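Long-range contacts in glucoamylase (Thermoanaerobacterium thermosaccharolyticum, PDB 1LF6), which hydrolyses terminal alpha-1,4-linked glucose units one after another from the non-reducing ends of glucan chains, probably releasing beta-D-glucose: residues 447-452 with 542-547; 535-540 with 604-609. All blocks are in the same frame, centred on the assembly; numbering follows the deposited sequence.

Contact 1. Residues 447-452 with 542-547; sequences TMAAEV and LGVKSA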
ATOM      1  N   THR A 447      11.892  -2.350 -19.724  1.00 13.13           N
ATOM      2  CA  THR A 447      11.709  -3.803 -19.754  1.00 12.35           C
ATOM      3  C   THR A 447      12.949  -4.514 -20.311  1.00 13.63           C
ATOM      4  O   THR A 447      13.406  -5.510 -19.749  1.00 14.10           O
ATOM      5  CB  THR A 447      10.490  -4.194 -20.604  1.00 12.44           C
ATOM      6  OG1 THR A 447       9.312  -3.598 -20.044  1.00 11.99           O
ATOM      7  CG2 THR A 447      10.325  -5.709 -20.638  1.00  8.93           C
ATOM      8  N   MET A 448      13.488  -4.016 -21.417  1.00 11.92           N
ATOM      9  CA  MET A 448      14.679  -4.629 -21.991  1.00 12.23           C
ATOM     10  C   MET A 448      15.873  -4.536 -21.035  1.00 13.61           C
ATOM     11  O   MET A 448      16.725  -5.424 -21.023  1.00 12.60           O
ATOM     12  CB  MET A 448      15.025  -3.983 -23.327  1.00 13.24           C
ATOM     13  CG  MET A 448      14.034  -4.330 -24.434  1.00 14.47           C
ATOM     14  SD  MET A 448      14.569  -3.709 -26.016  1.00 22.65           S
ATOM     15  CE  MET A 448      15.801  -4.920 -26.457  1.00 18.50           C
ATOM     16  N   ALA A 449      15.934  -3.465 -20.244  1.00 12.07           N
ATOM     17  CA  ALA A 449      17.021  -3.305 -19.283  1.00 14.73           C
ATOM     18  C   ALA A 449      16.928  -4.433 -18.269  1.00 14.52           C
ATOM     19  O   ALA A 449      17.936  -5.040 -17.893  1.00 14.65           O
ATOM     20  CB  ALA A 449      16.924  -1.950 -18.570  1.00 13.07           C
ATOM     21  N   ALA A 450      15.704  -4.707 -17.825  1.00 14.70           N
ATOM     22  CA  ALA A 450      15.455  -5.771 -16.858  1.00 14.53           C
ATOM     23  C   ALA A 450      15.807  -7.131 -17.449  1.00 14.50           C
ATOM     24  O   ALA A 450      16.356  -7.984 -16.751  1.00 14.81           O
ATOM     25  CB  ALA A 450      13.989  -5.757 -16.428  1.00 14.92           C
ATOM     26  N   GLU A 451      15.486  -7.329 -18.730  1.00 14.88           N
ATOM     27  CA  GLU A 451      15.770  -8.591 -19.409  1.00 14.67           C
ATOM     28  C   GLU A 451      17.267  -8.843 -19.560  1.00 15.44           C
ATOM     29  O   GLU A 451      17.724  -9.979 -19.410  1.00 15.11           O
ATOM     30  CB  GLU A 451      15.103  -8.630 -20.794  1.00 14.74           C
ATOM     31  CG  GLU A 451      13.573  -8.655 -20.748  1.00 13.31           C
ATOM     32  CD  GLU A 451      12.945  -8.701 -22.124  1.00 15.58           C
ATOM     33  OE1 GLU A 451      12.686  -9.814 -22.629  1.00 15.25           O
ATOM     34  OE2 GLU A 451      12.718  -7.621 -22.712  1.00 14.37           O
ATOM     35  N   VAL A 452      18.020  -7.795 -19.880  1.00 14.50           N
ATOM     36  CA  VAL A 452      19.473  -7.912 -20.037  1.00 15.33           C
ATOM     37  C   VAL A 452      20.117  -8.221 -18.679  1.00 16.00           C
ATOM     38  O   VAL A 452      20.960  -9.107 -18.571  1.00 15.70           O
ATOM     39  CB  VAL A 452      20.095  -6.606 -20.603  1.00 14.74           C
ATOM     40  CG1 VAL A 452      21.621  -6.664 -20.499  1.00 13.93           C
ATOM     41  CG2 VAL A 452      19.682  -6.422 -22.059  1.00 14.98           C
ATOM     42  N   LEU A 542      19.967  -0.261 -13.625  1.00 13.54           N
ATOM     43  CA  LEU A 542      20.354  -1.671 -13.687  1.00 14.43           C
ATOM     44  C   LEU A 542      21.772  -1.935 -14.201  1.00 15.01           C
ATOM     45  O   LEU A 542      22.197  -3.086 -14.265  1.00 17.33           O
ATOM     46  CB  LEU A 542      19.346  -2.444 -14.541  1.00 13.09           C
ATOM     47  CG  LEU A 542      17.992  -2.689 -13.865  1.00 13.12           C
ATOM     48  CD1 LEU A 542      16.919  -2.963 -14.907  1.00 12.38           C
ATOM     49  CD2 LEU A 542      18.132  -3.861 -12.896  1.00 14.09           C
ATOM     50  N   GLY A 543      22.498  -0.873 -14.551  1.00 15.26           N
ATOM     51  CA  GLY A 543      23.860  -1.019 -15.047  1.00 15.13           C
ATOM     52  C   GLY A 543      23.972  -1.467 -16.492  1.00 16.72           C
ATOM     53  O   GLY A 543      24.997  -2.022 -16.913  1.00 16.78           O
ATOM     54  N   VAL A 544      22.914  -1.224 -17.258  1.00 17.39           N
ATOM     55  CA  VAL A 544      22.867  -1.607 -18.663  1.00 16.90           C
ATOM     56  C   VAL A 544      23.438  -0.499 -19.546  1.00 18.14           C
ATOM     57  O   VAL A 544      24.057  -0.775 -20.575  1.00 18.65           O
ATOM     58  CB  VAL A 544      21.412  -1.944 -19.076  1.00 18.81           C
ATOM     59  CG1 VAL A 544      21.334  -2.256 -20.562  1.00 17.90           C
ATOM     60  CG2 VAL A 544      20.925  -3.143 -18.264  1.00 19.41           C
ATOM     61  N   LYS A 545      23.224   0.749 -19.136  1.00 16.73           N
ATOM     62  CA  LYS A 545      23.738   1.916 -19.857  1.00 17.74           C
ATOM     63  C   LYS A 545      24.458   2.821 -18.860  1.00 17.54           C
ATOM     64  O   LYS A 545      24.139   2.804 -17.673  1.00 17.02           O
ATOM     65  CB  LYS A 545      22.595   2.689 -20.519  1.00 17.15           C
ATOM     66  CG  LYS A 545      21.887   1.931 -21.642  1.00 17.41           C
ATOM     67  CD  LYS A 545      22.786   1.771 -22.866  1.00 16.69           C
ATOM     68  CE  LYS A 545      22.057   1.059 -24.007  1.00 18.75           C
ATOM     69  NZ  LYS A 545      22.896   0.948 -25.237  1.00 19.77           N
ATOM     70  N   SER A 546      25.427   3.599 -19.337  1.00 19.33           N
ATOM     71  CA  SER A 546      26.185   4.511 -18.475  1.00 19.05           C
ATOM     72  C   SER A 546      25.377   5.768 -18.201  1.00 18.23           C
ATOM     73  O   SER A 546      24.692   6.269 -19.087  1.00 17.56           O
ATOM     74  CB  SER A 546      27.500   4.910 -19.147  1.00 19.26           C
ATOM     75  OG  SER A 546      28.239   3.761 -19.517  1.00 26.15           O
ATOM     76  N   ALA A 547      25.464   6.280 -16.976  1.00 17.35           N
ATOM     77  CA  ALA A 547      24.734   7.486 -16.607  1.00 17.94           C
ATOM     78  C   ALA A 547      25.094   8.683 -17.495  1.00 18.79           C
ATOM     79  O   ALA A 547      24.281   9.592 -17.664  1.00 17.71           O
ATOM     80  CB  ALA A 547      24.990   7.828 -15.136  1.00 18.46           C
TER
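Leu542 and Val544 each set one methyl group, CD1 and CG2, against helix 445-464 at Ala449, in the (alpha/alpha) barrel of this family GH15 enzyme. The chain leaves the short helix 538-541 here through a Schellman motif, with Gly543 at positive phi, and the two side chains that flank this glycine both point toward the 447-452 segment. The packing is tightest at Ala449, whose CB points at the loop and whose small size is consistent with the close approach: the CA atoms of Ala449 and Val544 are 6.1 Å apart. CD1 of Leu542 settles on the backbone between Ala449 and Ala450, 3.6 Å from Ala450 N, and also lies 3.8 Å from Ala449 CB. In Val544, chi1 of 176° sets CG1 anti to the backbone N and CG2 anti to the carbonyl carbon; CG2 is the branch that meets the helix. Further along the helix the fit relaxes: Val452 CG1 reaches Val544 CG2 at 4.2 Å. The side-chain pairs are all apolar, and the closest approaches set methyl groups against the helix backbone. Past Val544 the loop turns from the helix toward a partly exposed side, where the ammonium group of Lys545 makes a salt bridge with Asp486 of helix 468-489. Helix 468-489 also touches Val544 through Ile485, while Ile403 of helix 395-407 packs on Leu542. In the tight part, Val544 CG2 stands 3.6 Å from Ala449 O.

Contact 2. Residues 535-540 with 604-609; sequences SFLELV and GERGMY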
ATOM      1  N   SER A 535      10.909   6.000 -17.110  1.00 13.03           N
ATOM      2  CA  SER A 535      11.298   4.622 -16.835  1.00 13.03           C
ATOM      3  C   SER A 535      12.563   4.219 -17.582  1.00 12.56           C
ATOM      4  O   SER A 535      13.199   3.222 -17.236  1.00 12.35           O
ATOM      5  CB  SER A 535      10.164   3.661 -17.219  1.00 13.12           C
ATOM      6  OG  SER A 535       9.001   3.908 -16.448  1.00 13.30           O
ATOM      7  N   PHE A 536      12.920   4.968 -18.621  1.00 13.07           N
ATOM      8  CA  PHE A 536      14.118   4.637 -19.379  1.00 13.64           C
ATOM      9  C   PHE A 536      15.331   4.694 -18.459  1.00 13.53           C
ATOM     10  O   PHE A 536      16.352   4.072 -18.743  1.00 13.88           O
ATOM     11  CB  PHE A 536      14.320   5.599 -20.555  1.00 14.06           C
ATOM     12  CG  PHE A 536      14.904   6.925 -20.161  1.00 15.57           C
ATOM     13  CD1 PHE A 536      14.118   7.894 -19.546  1.00 15.28           C
ATOM     14  CD2 PHE A 536      16.251   7.198 -20.390  1.00 14.28           C
ATOM     15  CE1 PHE A 536      14.662   9.116 -19.163  1.00 13.29           C
ATOM     16  CE2 PHE A 536      16.805   8.416 -20.009  1.00 13.47           C
ATOM     17  CZ  PHE A 536      16.009   9.380 -19.392  1.00 14.35           C
ATOM     18  N   LEU A 537      15.219   5.432 -17.359  1.00 12.04           N
ATOM     19  CA  LEU A 537      16.333   5.537 -16.421  1.00 13.12           C
ATOM     20  C   LEU A 537      16.664   4.184 -15.805  1.00 13.38           C
ATOM     21  O   LEU A 537      17.675   4.040 -15.111  1.00 12.06           O
ATOM     22  CB  LEU A 537      16.036   6.563 -15.315  1.00 11.94           C
ATOM     23  CG  LEU A 537      16.054   8.037 -15.739  1.00 13.97           C
ATOM     24  CD1 LEU A 537      15.680   8.914 -14.546  1.00 12.13           C
ATOM     25  CD2 LEU A 537      17.440   8.410 -16.285  1.00 12.66           C
ATOM     26  N   GLU A 538      15.808   3.198 -16.053  1.00 10.73           N
ATOM     27  CA  GLU A 538      16.038   1.851 -15.544  1.00 13.53           C
ATOM     28  C   GLU A 538      17.296   1.298 -16.197  1.00 13.69           C
ATOM     29  O   GLU A 538      17.976   0.437 -15.631  1.00 10.38           O
ATOM     30  CB  GLU A 538      14.854   0.949 -15.866  1.00 12.11           C
ATOM     31  CG  GLU A 538      13.661   1.161 -14.957  1.00 16.21           C
ATOM     32  CD  GLU A 538      13.919   0.679 -13.547  1.00 16.62           C
ATOM     33  OE1 GLU A 538      14.548   1.418 -12.757  1.00 16.85           O
ATOM     34  OE2 GLU A 538      13.502  -0.457 -13.232  1.00 16.94           O
ATOM     35  N   LEU A 539      17.586   1.804 -17.395  1.00 12.23           N
ATOM     36  CA  LEU A 539      18.766   1.398 -18.151  1.00 14.26           C
ATOM     37  C   LEU A 539      20.022   1.643 -17.322  1.00 13.91           C
ATOM     38  O   LEU A 539      20.897   0.785 -17.247  1.00 15.32           O
ATOM     39  CB  LEU A 539      18.867   2.183 -19.467  1.00 12.32           C
ATOM     40  CG  LEU A 539      17.900   1.826 -20.604  1.00 11.55           C
ATOM     41  CD1 LEU A 539      17.879   2.959 -21.624  1.00 12.36           C
ATOM     42  CD2 LEU A 539      18.319   0.507 -21.258  1.00  8.29           C
ATOM     43  N   VAL A 540      20.110   2.817 -16.704  1.00 15.09           N
ATOM     44  CA  VAL A 540      21.270   3.157 -15.881  1.00 16.94           C
ATOM     45  C   VAL A 540      21.172   2.514 -14.488  1.00 15.95           C
ATOM     46  O   VAL A 540      22.160   2.012 -13.952  1.00 14.88           O
ATOM     47  CB  VAL A 540      21.423   4.695 -15.741  1.00 18.57           C
ATOM     48  CG1 VAL A 540      21.451   5.354 -17.128  1.00 15.89           C
ATOM     49  CG2 VAL A 540      20.291   5.263 -14.925  1.00 23.03           C
ATOM     50  N   GLY A 604      12.149   9.739  -6.602  1.00 13.21           N
ATOM     51  CA  GLY A 604      13.160   8.885  -6.014  1.00 15.39           C
ATOM     52  C   GLY A 604      14.022   8.237  -7.082  1.00 13.67           C
ATOM     53  O   GLY A 604      15.245   8.176  -6.947  1.00 12.52           O
ATOM     54  N   GLU A 605      13.394   7.753  -8.153  1.00 13.16           N
ATOM     55  CA  GLU A 605      14.155   7.117  -9.225  1.00 12.92           C
ATOM     56  C   GLU A 605      15.109   8.103  -9.897  1.00 13.66           C
ATOM     57  O   GLU A 605      16.214   7.720 -10.278  1.00 11.84           O
ATOM     58  CB  GLU A 605      13.222   6.478 -10.263  1.00 14.82           C
ATOM     59  CG  GLU A 605      12.570   5.181  -9.777  1.00 15.53           C
ATOM     60  CD  GLU A 605      11.981   4.343 -10.900  1.00 15.13           C
ATOM     61  OE1 GLU A 605      11.360   3.305 -10.602  1.00 15.07           O
ATOM     62  OE2 GLU A 605      12.140   4.713 -12.083  1.00 15.97           O
ATOM     63  N   ARG A 606      14.694   9.363 -10.039  1.00 12.21           N
ATOM     64  CA  ARG A 606      15.566  10.367 -10.644  1.00 14.86           C
ATOM     65  C   ARG A 606      16.750  10.618  -9.716  1.00 13.63           C
ATOM     66  O   ARG A 606      17.882  10.810 -10.166  1.00 16.16           O
ATOM     67  CB  ARG A 606      14.831  11.693 -10.878  1.00 15.59           C
ATOM     68  CG  ARG A 606      15.774  12.849 -11.206  1.00 21.86           C
ATOM     69  CD  ARG A 606      16.544  12.634 -12.525  1.00 21.97           C
ATOM     70  NE  ARG A 606      15.717  12.997 -13.665  1.00 27.63           N
ATOM     71  CZ  ARG A 606      15.939  14.039 -14.457  1.00 23.78           C
ATOM     72  NH1 ARG A 606      15.116  14.280 -15.462  1.00 28.34           N
ATOM     73  NH2 ARG A 606      16.991  14.822 -14.273  1.00 24.72           N
ATOM     74  N   GLY A 607      16.473  10.634  -8.416  1.00 15.84           N
ATOM     75  CA  GLY A 607      17.523  10.851  -7.440  1.00 15.09           C
ATOM     76  C   GLY A 607      18.556   9.748  -7.545  1.00 16.62           C
ATOM     77  O   GLY A 607      19.757   9.995  -7.454  1.00 16.14           O
ATOM     78  N   MET A 608      18.084   8.521  -7.746  1.00 17.27           N
ATOM     79  CA  MET A 608      18.982   7.388  -7.872  1.00 15.75           C
ATOM     80  C   MET A 608      19.825   7.543  -9.128  1.00 17.43           C
ATOM     81  O   MET A 608      21.015   7.202  -9.136  1.00 17.50           O
ATOM     82  CB  MET A 608      18.191   6.079  -7.904  1.00 14.50           C
ATOM     83  CG  MET A 608      17.639   5.677  -6.553  1.00 15.96           C
ATOM     84  SD  MET A 608      18.932   5.470  -5.280  1.00 15.22           S
ATOM     85  CE  MET A 608      19.636   3.906  -5.751  1.00 17.67           C
ATOM     86  N   TYR A 609      19.229   8.064 -10.195  1.00 16.16           N
ATOM     87  CA  TYR A 609      20.004   8.271 -11.413  1.00 16.93           C
ATOM     88  C   TYR A 609      21.073   9.333 -11.163  1.00 16.18           C
ATOM     89  O   TYR A 609      22.213   9.190 -11.602  1.00 17.21           O
ATOM     90  CB  TYR A 609      19.119   8.723 -12.580  1.00 16.16           C
ATOM     91  CG  TYR A 609      19.933   9.400 -13.663  1.00 16.99           C
ATOM     92  CD1 TYR A 609      20.061  10.787 -13.699  1.00 15.70           C
ATOM     93  CD2 TYR A 609      20.659   8.648 -14.591  1.00 16.89           C
ATOM     94  CE1 TYR A 609      20.897  11.416 -14.626  1.00 17.14           C
ATOM     95  CE2 TYR A 609      21.498   9.262 -15.522  1.00 17.77           C
ATOM     96  CZ  TYR A 609      21.615  10.649 -15.533  1.00 19.76           C
ATOM     97  OH  TYR A 609      22.457  11.270 -16.431  1.00 18.70           O
TER
HETATM   98  O   HOH W   1      14.633   4.021 -12.761  1.00 15.88           O
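Leu537 points at helix 600-612 and meets Tyr609 and Arg606 with its two methyl groups, where the 535-540 segment packs against this helix of the (alpha/alpha) barrel. From CB the side chain runs to CG, placed anti to the carbonyl carbon (chi1 -72°), and CG lies over one face of the Phe536 ring, toward its rim. There the branches part. CD1 goes to the helix, 4.0 Å from Tyr609 CB and 4.2 Å from Arg606 CA; CD2 makes an off-centre CH-pi contact, 4.1 Å from the centroid of the Tyr609 ring. An alanine in place of Leu537 would probably leave a gap beside Tyr609 and Arg606 and cost the ring its CH-pi partner. Val540 CG2 comes to the same ring at its edge, near Tyr609 CD2, though the placing of this methyl is doubtful. The Tyr609 hydroxyl has Ala547 O as its partner, and the Arg606 guanidinium forms a salt bridge with Asp560 of helix 550-562. A water bridge accompanies this apolar patch: Glu538 OE1 and Glu605 OE2 are 4.1 Å apart, their carboxylate planes turned 16° from each other. One water donates to both, at 2.6 Å from Glu538 OE1 and 2.7 Å from Glu605 OE2. Arg436 makes a salt bridge to Glu605 OE2 and a long, weak ion pair with Glu538, so the two water bonds and a nearby positive charge would be expected to ease the repulsion between the two acids.

How the contacts relate
Contacts 1 and 2 lie 10 Å apart, centre to centre, and their segments alternate along the chain: 535-540 runs almost directly into 542-547, so one short helix and its exit loop serve both. Two probable hydrogen bonds tie them, each 2.8 Å long: Tyr609 OH with Ala547 O, and Val544 N with Leu539 O. Ala449 CB also packs 3.8 Å from Leu539 CA, bringing helix 445-464 against the short helix. Both contacts approach the probable catalytic base, Glu435: the side chains of Ala450 in contact 1 and Glu538 in contact 2 are each about 10 Å from its side chain, so neither of these side chains touches it directly.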